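Local atomic coordinates of alpha-L-rhamnosidase (Streptomyces avermitilis, PDB entry 3W5M), a protein that hydrolyses terminal non-reducing alpha-L-rhamnose residues from alpha-L-rhamnosides, including citrus flavonoids and the arabinogalactan-protein gum arabic. Residues N303-E308 and W421-G426; A371-V376 and A446-P451. One frame throughout, in Å; residues are numbered along the deposited sequence.

Contact 1 (N303-E308 and W421-G426); sequences NQLRHE and WRAASG
Gln304 and Arg306 pair antiparallel with Ala424 and Arg422 through four backbone hydrogen bonds, and the axes of strands 303-308 and 422-424 lie 4.8 Å apart. Between these hydrogen-bonded pairs sits the non-hydrogen-bonded pair Leu305-Ala423, where Ala423 CA comes 3.1 Å from Gln304 O. On the face carrying Leu305 and Ala423, Leu305 CG touches Ala423 CB at 4.3 Å. One face of the Trp421 indole receives His307 CB, which stands over the five-membered ring, 3.4 Å from Trp421 CE2. The imidazole makes an offset stack with the same five-membered ring, planes at 14°. His307 CG is anti to the backbone N (chi1 177°), and this sets CG 3.6 Å from Trp421 NE1. Trp421 NE1 is bonded to Thr416 O. An alanine in place of Trp421 would probably leave the His307 ring without its stacking partner and free to turn. On the other face, Arg306 grips Glu308 OE2 end-on with NH1 and NH2, each at 3.0 Å. Arg306 NE is hydrogen-bonded to Trp448 O, and NH1 also meets Asp455. Gln304 lays its amide by Gly426, with CD 3.7 Å from Gly426 CA, and the amide is held by Thr445 OG1 and Tyr375 OH. Backbone bonds join these neighbouring sheet strands; one face is apolar and aromatic, while the face carrying Gln304 and Arg306 is polar, its groups tied to residues beyond the two strands.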
ATOM      1  N   ASN A 303      19.257  -5.225  11.301  1.00 18.13           N
ATOM      2  CA  ASN A 303      20.127  -5.371  12.493  1.00 17.51           C
ATOM      3  C   ASN A 303      19.442  -5.110  13.810  1.00 16.85           C
ATOM      4  O   ASN A 303      18.401  -4.479  13.862  1.00 17.97           O
ATOM      5  CB  ASN A 303      21.353  -4.458  12.363  1.00 18.34           C
ATOM      6  CG  ASN A 303      22.306  -4.904  11.262  1.00 18.96           C
ATOM      7  OD1 ASN A 303      22.906  -5.959  11.334  1.00 20.34           O
ATOM      8  ND2 ASN A 303      22.436  -4.095  10.228  1.00 18.82           N
ATOM      9  N   GLN A 304      20.033  -5.606  14.900  1.00 17.82           N
ATOM     10  CA  GLN A 304      19.559  -5.337  16.237  1.00 17.63           C
ATOM     11  C   GLN A 304      20.298  -4.171  16.902  1.00 18.63           C
ATOM     12  O   GLN A 304      21.517  -4.111  16.854  1.00 20.52           O
ATOM     13  CB  GLN A 304      19.747  -6.595  17.085  1.00 18.27           C
ATOM     14  CG  GLN A 304      18.919  -7.776  16.562  1.00 19.33           C
ATOM     15  CD  GLN A 304      19.130  -9.043  17.382  1.00 22.59           C
ATOM     16  OE1 GLN A 304      20.159  -9.209  18.076  1.00 24.86           O
ATOM     17  NE2 GLN A 304      18.189  -9.971  17.266  1.00 22.25           N
ATOM     18  N   LEU A 305      19.546  -3.251  17.497  1.00 18.91           N
ATOM     19  CA  LEU A 305      20.118  -2.100  18.220  1.00 20.11           C
ATOM     20  C   LEU A 305      19.543  -2.088  19.625  1.00 20.54           C
ATOM     21  O   LEU A 305      18.373  -2.406  19.819  1.00 21.39           O
ATOM     22  CB  LEU A 305      19.818  -0.798  17.474  1.00 21.01           C
ATOM     23  CG  LEU A 305      20.627  -0.470  16.213  1.00 21.05           C
ATOM     24  CD1 LEU A 305      20.386  -1.403  15.045  1.00 23.48           C
ATOM     25  CD2 LEU A 305      20.199   0.938  15.775  1.00 23.54           C
ATOM     26  N   ARG A 306      20.351  -1.766  20.635  1.00 20.17           N
ATOM     27  CA  ARG A 306      19.821  -1.803  21.994  1.00 20.37           C
ATOM     28  C   ARG A 306      20.555  -0.854  22.907  1.00 19.69           C
ATOM     29  O   ARG A 306      21.695  -0.473  22.625  1.00 19.90           O
ATOM     30  CB  ARG A 306      19.918  -3.211  22.622  1.00 21.65           C
ATOM     31  CG  ARG A 306      21.349  -3.638  22.939  1.00 21.93           C
ATOM     32  CD  ARG A 306      21.405  -5.091  23.444  1.00 21.37           C
ATOM     33  NE  ARG A 306      20.442  -5.391  24.512  1.00 23.97           N
ATOM     34  CZ  ARG A 306      20.670  -5.256  25.817  1.00 23.29           C
ATOM     35  NH1 ARG A 306      21.820  -4.756  26.247  1.00 23.21           N
ATOM     36  NH2 ARG A 306      19.723  -5.593  26.682  1.00 23.60           N
ATOM     37  N   HIS A 307      19.887  -0.548  24.008  1.00 19.94           N
ATOM     38  CA  HIS A 307      20.401   0.324  25.044  1.00 22.83           C
ATOM     39  C   HIS A 307      19.805  -0.065  26.394  1.00 22.89           C
ATOM     40  O   HIS A 307      18.573  -0.094  26.544  1.00 21.55           O
ATOM     41  CB  HIS A 307      20.008   1.746  24.706  1.00 23.14           C
ATOM     42  CG  HIS A 307      20.419   2.753  25.734  1.00 25.43           C
ATOM     43  ND1 HIS A 307      21.727   2.917  26.140  1.00 27.95           N
ATOM     44  CD2 HIS A 307      19.696   3.674  26.412  1.00 26.85           C
ATOM     45  CE1 HIS A 307      21.793   3.892  27.031  1.00 27.31           C
ATOM     46  NE2 HIS A 307      20.573   4.359  27.226  1.00 28.77           N
ATOM     47  N   GLU A 308      20.668  -0.331  27.382  1.00 24.82           N
ATOM     48  CA  GLU A 308      20.207  -0.465  28.777  1.00 26.12           C
ATOM     49  C   GLU A 308      20.367   0.833  29.558  1.00 25.79           C
ATOM     50  O   GLU A 308      21.278   1.633  29.274  1.00 27.70           O
ATOM     51  CB  GLU A 308      20.907  -1.618  29.512  1.00 27.42           C
ATOM     52  CG  GLU A 308      20.447  -2.978  28.987  1.00 30.74           C
ATOM     53  CD  GLU A 308      20.980  -4.167  29.789  1.00 34.15           C
ATOM     54  OE1 GLU A 308      21.024  -4.079  31.041  1.00 33.55           O
ATOM     55  OE2 GLU A 308      21.345  -5.193  29.154  1.00 33.55           O
ATOM     56  N   TRP A 421      24.281   3.516  22.227  1.00 22.96           N
ATOM     57  CA  TRP A 421      23.599   2.266  21.839  1.00 21.56           C
ATOM     58  C   TRP A 421      24.569   1.267  21.201  1.00 20.96           C
ATOM     59  O   TRP A 421      25.612   1.639  20.648  1.00 22.40           O
ATOM     60  CB  TRP A 421      22.432   2.578  20.844  1.00 19.03           C
ATOM     61  CG  TRP A 421      21.209   3.199  21.496  1.00 19.04           C
ATOM     62  CD1 TRP A 421      21.174   4.299  22.346  1.00 19.72           C
ATOM     63  CD2 TRP A 421      19.853   2.797  21.316  1.00 19.73           C
ATOM     64  NE1 TRP A 421      19.885   4.572  22.717  1.00 19.92           N
ATOM     65  CE2 TRP A 421      19.051   3.662  22.101  1.00 19.88           C
ATOM     66  CE3 TRP A 421      19.229   1.767  20.578  1.00 18.97           C
ATOM     67  CZ2 TRP A 421      17.661   3.545  22.156  1.00 19.13           C
ATOM     68  CZ3 TRP A 421      17.846   1.662  20.627  1.00 19.05           C
ATOM     69  CH2 TRP A 421      17.079   2.535  21.411  1.00 18.61           C
ATOM     70  N   ARG A 422      24.222  -0.021  21.245  1.00 21.09           N
ATOM     71  CA  ARG A 422      25.082  -1.056  20.696  1.00 21.14           C
ATOM     72  C   ARG A 422      24.286  -1.899  19.686  1.00 19.64           C
ATOM     73  O   ARG A 422      23.080  -1.950  19.778  1.00 19.57           O
ATOM     74  CB  ARG A 422      25.651  -1.900  21.843  1.00 26.05           C
ATOM     75  CG  ARG A 422      26.602  -1.038  22.679  1.00 29.58           C
ATOM     76  CD  ARG A 422      27.199  -1.739  23.872  1.00 35.98           C
ATOM     77  NE  ARG A 422      28.202  -2.742  23.526  1.00 40.19           N
ATOM     78  CZ  ARG A 422      29.403  -2.496  23.004  1.00 45.58           C
ATOM     79  NH1 ARG A 422      29.789  -1.257  22.709  1.00 46.83           N
ATOM     80  NH2 ARG A 422      30.224  -3.509  22.771  1.00 49.84           N
ATOM     81  N   ALA A 423      24.996  -2.508  18.752  1.00 20.19           N
ATOM     82  CA  ALA A 423      24.415  -3.196  17.599  1.00 21.15           C
ATOM     83  C   ALA A 423      25.031  -4.554  17.344  1.00 21.93           C
ATOM     84  O   ALA A 423      26.216  -4.793  17.649  1.00 24.32           O
ATOM     85  CB  ALA A 423      24.512  -2.308  16.357  1.00 18.43           C
ATOM     86  N   ALA A 424      24.222  -5.455  16.775  1.00 20.61           N
ATOM     87  CA  ALA A 424      24.660  -6.799  16.368  1.00 20.58           C
ATOM     88  C   ALA A 424      23.821  -7.226  15.181  1.00 21.09           C
ATOM     89  O   ALA A 424      22.701  -6.714  15.001  1.00 21.15           O
ATOM     90  CB  ALA A 424      24.494  -7.788  17.494  1.00 21.50           C
ATOM     91  N   SER A 425      24.325  -8.194  14.415  1.00 21.92           N
ATOM     92  CA  SER A 425      23.601  -8.691  13.230  1.00 23.84           C
ATOM     93  C   SER A 425      22.308  -9.425  13.604  1.00 24.49           C
ATOM     94  O   SER A 425      21.268  -9.191  12.989  1.00 25.41           O
ATOM     95  CB  SER A 425      24.524  -9.549  12.353  1.00 25.53           C
ATOM     96  OG  SER A 425      25.205 -10.495  13.154  1.00 30.03           O
ATOM     97  N   GLY A 426      22.350 -10.285  14.624  1.00 21.88           N
ATOM     98  CA  GLY A 426      21.139 -11.039  14.997  1.00 22.68           C
ATOM     99  C   GLY A 426      20.683 -11.993  13.885  1.00 20.23           C
ATOM    100  O   GLY A 426      21.445 -12.271  12.991  1.00 20.41           O
TER

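Contact 2 (A371-V376 and A446-P451); sequences ALAAYV and AGWTSP
Tyr375 and Trp448 meet edge to face. The indole points its benzo edge at the phenol ring, with the six-membered rings 5.0 Å between centroids and their planes at 68°. Trp448 CZ2 does the touching. It stands over one face of Tyr375, displaced toward the rim that bears the hydroxyl, and comes 3.5 Å from Tyr375 CZ. Tyr375 CG is anti to the carbonyl carbon (chi1 -78°), and the ring then reaches back to the indole although its CB does not start toward the loop. The hydroxyl is bonded to Gln304 NE2. This bond probably helps to fix the phenol.

Trp448 CG lies between its backbone N and carbonyl carbon (chi1 74°). Its CB does not point at the strand, yet the indole reaches it. Trp448 CZ3 rests 3.5 Å from Ala373 CB. Ala374 O lies at the edge of the indole, near its plane, 3.8 Å from Trp448 CH2. The methyl CG2 of the next residue, Thr449, covers one face of the indole over its centre. The same methyl is 4.1 Å from Ala373 CB, which therefore touches both Trp448 and Thr449.

Farther along, Ala371 CB faces the Ser450-Pro451 peptide and lies 3.4 Å from Ser450 C. Pro451 CD also meets this methyl, at 4.1 Å. The type I turn from Gly447 to Ser450, closed by Ser450 N to Gly447 O, brings Trp448 and Thr449 to the strand.

Both segments belong to the alpha-L-rhamnosidase N-terminal domain. The loop packs on one face of strand 368-377 of its antiparallel sheet, where the small side chains of Ala371 and Ala373 allow close approach. The chemistry is apolar and aromatic, and the two segments are held by shape and van der Waals contact.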
ATOM      1  N   ALA A 371      15.724  -2.142  29.455  1.00 22.01           N
ATOM      2  CA  ALA A 371      16.363  -2.251  28.146  1.00 22.13           C
ATOM      3  C   ALA A 371      15.367  -1.789  27.055  1.00 20.72           C
ATOM      4  O   ALA A 371      14.207  -2.185  27.049  1.00 19.91           O
ATOM      5  CB  ALA A 371      16.783  -3.689  27.887  1.00 23.07           C
ATOM      6  N   LEU A 372      15.842  -0.943  26.149  1.00 21.15           N
ATOM      7  CA  LEU A 372      15.055  -0.540  24.974  1.00 20.86           C
ATOM      8  C   LEU A 372      15.815  -1.092  23.762  1.00 20.04           C
ATOM      9  O   LEU A 372      17.039  -1.078  23.726  1.00 20.10           O
ATOM     10  CB  LEU A 372      14.893   0.981  24.928  1.00 21.96           C
ATOM     11  CG  LEU A 372      14.101   1.558  23.757  1.00 24.00           C
ATOM     12  CD1 LEU A 372      12.654   1.130  23.849  1.00 21.77           C
ATOM     13  CD2 LEU A 372      14.217   3.083  23.760  1.00 25.63           C
ATOM     14  N   ALA A 373      15.096  -1.629  22.783  1.00 20.31           N
ATOM     15  CA  ALA A 373      15.761  -2.358  21.720  1.00 18.82           C
ATOM     16  C   ALA A 373      14.961  -2.205  20.436  1.00 18.44           C
ATOM     17  O   ALA A 373      13.765  -1.980  20.507  1.00 18.60           O
ATOM     18  CB  ALA A 373      15.841  -3.813  22.075  1.00 19.45           C
ATOM     19  N   ALA A 374      15.617  -2.341  19.287  1.00 17.58           N
ATOM     20  CA  ALA A 374      14.857  -2.296  18.015  1.00 18.01           C
ATOM     21  C   ALA A 374      15.535  -3.098  16.922  1.00 17.66           C
ATOM     22  O   ALA A 374      16.752  -3.172  16.883  1.00 18.88           O
ATOM     23  CB  ALA A 374      14.619  -0.841  17.560  1.00 17.55           C
ATOM     24  N   TYR A 375      14.732  -3.687  16.025  1.00 16.98           N
ATOM     25  CA  TYR A 375      15.208  -4.134  14.733  1.00 16.16           C
ATOM     26  C   TYR A 375      15.081  -2.938  13.812  1.00 16.16           C
ATOM     27  O   TYR A 375      14.109  -2.195  13.927  1.00 16.67           O
ATOM     28  CB  TYR A 375      14.317  -5.216  14.155  1.00 17.29           C
ATOM     29  CG  TYR A 375      14.563  -6.570  14.784  1.00 18.23           C
ATOM     30  CD1 TYR A 375      15.732  -7.277  14.493  1.00 20.25           C
ATOM     31  CD2 TYR A 375      13.622  -7.147  15.622  1.00 20.93           C
ATOM     32  CE1 TYR A 375      15.979  -8.519  15.070  1.00 24.46           C
ATOM     33  CE2 TYR A 375      13.857  -8.402  16.206  1.00 23.58           C
ATOM     34  CZ  TYR A 375      15.041  -9.072  15.914  1.00 24.52           C
ATOM     35  OH  TYR A 375      15.348 -10.318  16.476  1.00 28.46           O
ATOM     36  N   VAL A 376      16.070  -2.771  12.950  1.00 16.34           N
ATOM     37  CA  VAL A 376      16.079  -1.676  11.953  1.00 17.15           C
ATOM     38  C   VAL A 376      16.388  -2.240  10.562  1.00 16.81           C
ATOM     39  O   VAL A 376      17.470  -2.784  10.354  1.00 17.07           O
ATOM     40  CB  VAL A 376      17.138  -0.611  12.308  1.00 18.45           C
ATOM     41  CG1 VAL A 376      17.035   0.541  11.283  1.00 18.26           C
ATOM     42  CG2 VAL A 376      16.929  -0.133  13.721  1.00 18.53           C
ATOM     43  N   ALA A 446      19.424 -14.612  22.495  1.00 27.27           N
ATOM     44  CA  ALA A 446      18.392 -14.681  23.514  1.00 28.85           C
ATOM     45  C   ALA A 446      18.589 -13.669  24.639  1.00 27.06           C
ATOM     46  O   ALA A 446      19.693 -13.551  25.209  1.00 28.95           O
ATOM     47  CB  ALA A 446      18.304 -16.103  24.081  1.00 30.72           C
ATOM     48  N   GLY A 447      17.519 -12.950  24.956  1.00 24.49           N
ATOM     49  CA  GLY A 447      17.518 -12.018  26.089  1.00 25.04           C
ATOM     50  C   GLY A 447      17.870 -10.571  25.735  1.00 24.49           C
ATOM     51  O   GLY A 447      17.884  -9.706  26.614  1.00 23.28           O
ATOM     52  N   TRP A 448      18.086 -10.286  24.454  1.00 23.66           N
ATOM     53  CA  TRP A 448      18.617  -8.973  24.068  1.00 22.24           C
ATOM     54  C   TRP A 448      17.625  -7.829  24.266  1.00 23.31           C
ATOM     55  O   TRP A 448      18.027  -6.648  24.293  1.00 23.20           O
ATOM     56  CB  TRP A 448      19.180  -8.998  22.630  1.00 24.07           C
ATOM     57  CG  TRP A 448      18.099  -9.042  21.586  1.00 24.02           C
ATOM     58  CD1 TRP A 448      17.312 -10.107  21.274  1.00 24.07           C
ATOM     59  CD2 TRP A 448      17.676  -7.964  20.727  1.00 24.42           C
ATOM     60  NE1 TRP A 448      16.442  -9.774  20.258  1.00 25.86           N
ATOM     61  CE2 TRP A 448      16.619  -8.453  19.940  1.00 23.14           C
ATOM     62  CE3 TRP A 448      18.068  -6.617  20.582  1.00 23.25           C
ATOM     63  CZ2 TRP A 448      15.968  -7.666  18.980  1.00 24.74           C
ATOM     64  CZ3 TRP A 448      17.417  -5.831  19.626  1.00 22.79           C
ATOM     65  CH2 TRP A 448      16.384  -6.356  18.845  1.00 22.65           C
ATOM     66  N   THR A 449      16.333  -8.137  24.356  1.00 23.07           N
ATOM     67  CA  THR A 449      15.337  -7.080  24.591  1.00 24.26           C
ATOM     68  C   THR A 449      15.066  -6.871  26.072  1.00 23.42           C
ATOM     69  O   THR A 449      14.192  -6.103  26.438  1.00 22.96           O
ATOM     70  CB  THR A 449      14.026  -7.334  23.837  1.00 25.71           C
ATOM     71  OG1 THR A 449      13.367  -8.470  24.402  1.00 27.83           O
ATOM     72  CG2 THR A 449      14.321  -7.613  22.362  1.00 24.61           C
ATOM     73  N   SER A 450      15.839  -7.561  26.917  1.00 24.75           N
ATOM     74  CA  SER A 450      15.712  -7.450  28.369  1.00 25.66           C
ATOM     75  C   SER A 450      16.976  -6.923  29.055  1.00 23.47           C
ATOM     76  O   SER A 450      18.084  -7.107  28.549  1.00 25.66           O
ATOM     77  CB  SER A 450      15.317  -8.816  28.980  1.00 23.65           C
ATOM     78  OG  SER A 450      13.982  -9.138  28.619  1.00 25.26           O
ATOM     79  N   PRO A 451      16.816  -6.279  30.225  1.00 25.40           N
ATOM     80  CA  PRO A 451      18.000  -5.807  30.935  1.00 26.58           C
ATOM     81  C   PRO A 451      18.807  -6.985  31.450  1.00 28.36           C
ATOM     82  O   PRO A 451      18.295  -8.095  31.486  1.00 29.48           O
ATOM     83  CB  PRO A 451      17.430  -4.977  32.091  1.00 25.54           C
ATOM     84  CG  PRO A 451      16.028  -5.415  32.257  1.00 25.70           C
ATOM     85  CD  PRO A 451      15.568  -6.042  30.977  1.00 23.59           C
TER

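How the contacts relate
Contacts 1 and 2 lie side by side, their centres about 7 Å apart. Strands 303-311 and 368-377 are neighbours in one antiparallel sheet, joined for example by Ala374 N and Leu305 O at 2.8 Å. The loop 446-451 of contact 2 packs on the sheet face that carries Gln304 and Arg306 of contact 1. Arg306 NE probably bonds Trp448 O at 2.7 Å, and Gln304 NE2 packs against Trp448 CE2 at 3.5 Å. Arg306 is therefore shared between Glu308 on its own strand and the loop. Both contacts lie away from the catalytic and rhamnose-binding residues and from the calcium site, and are part of the packing of this beta domain.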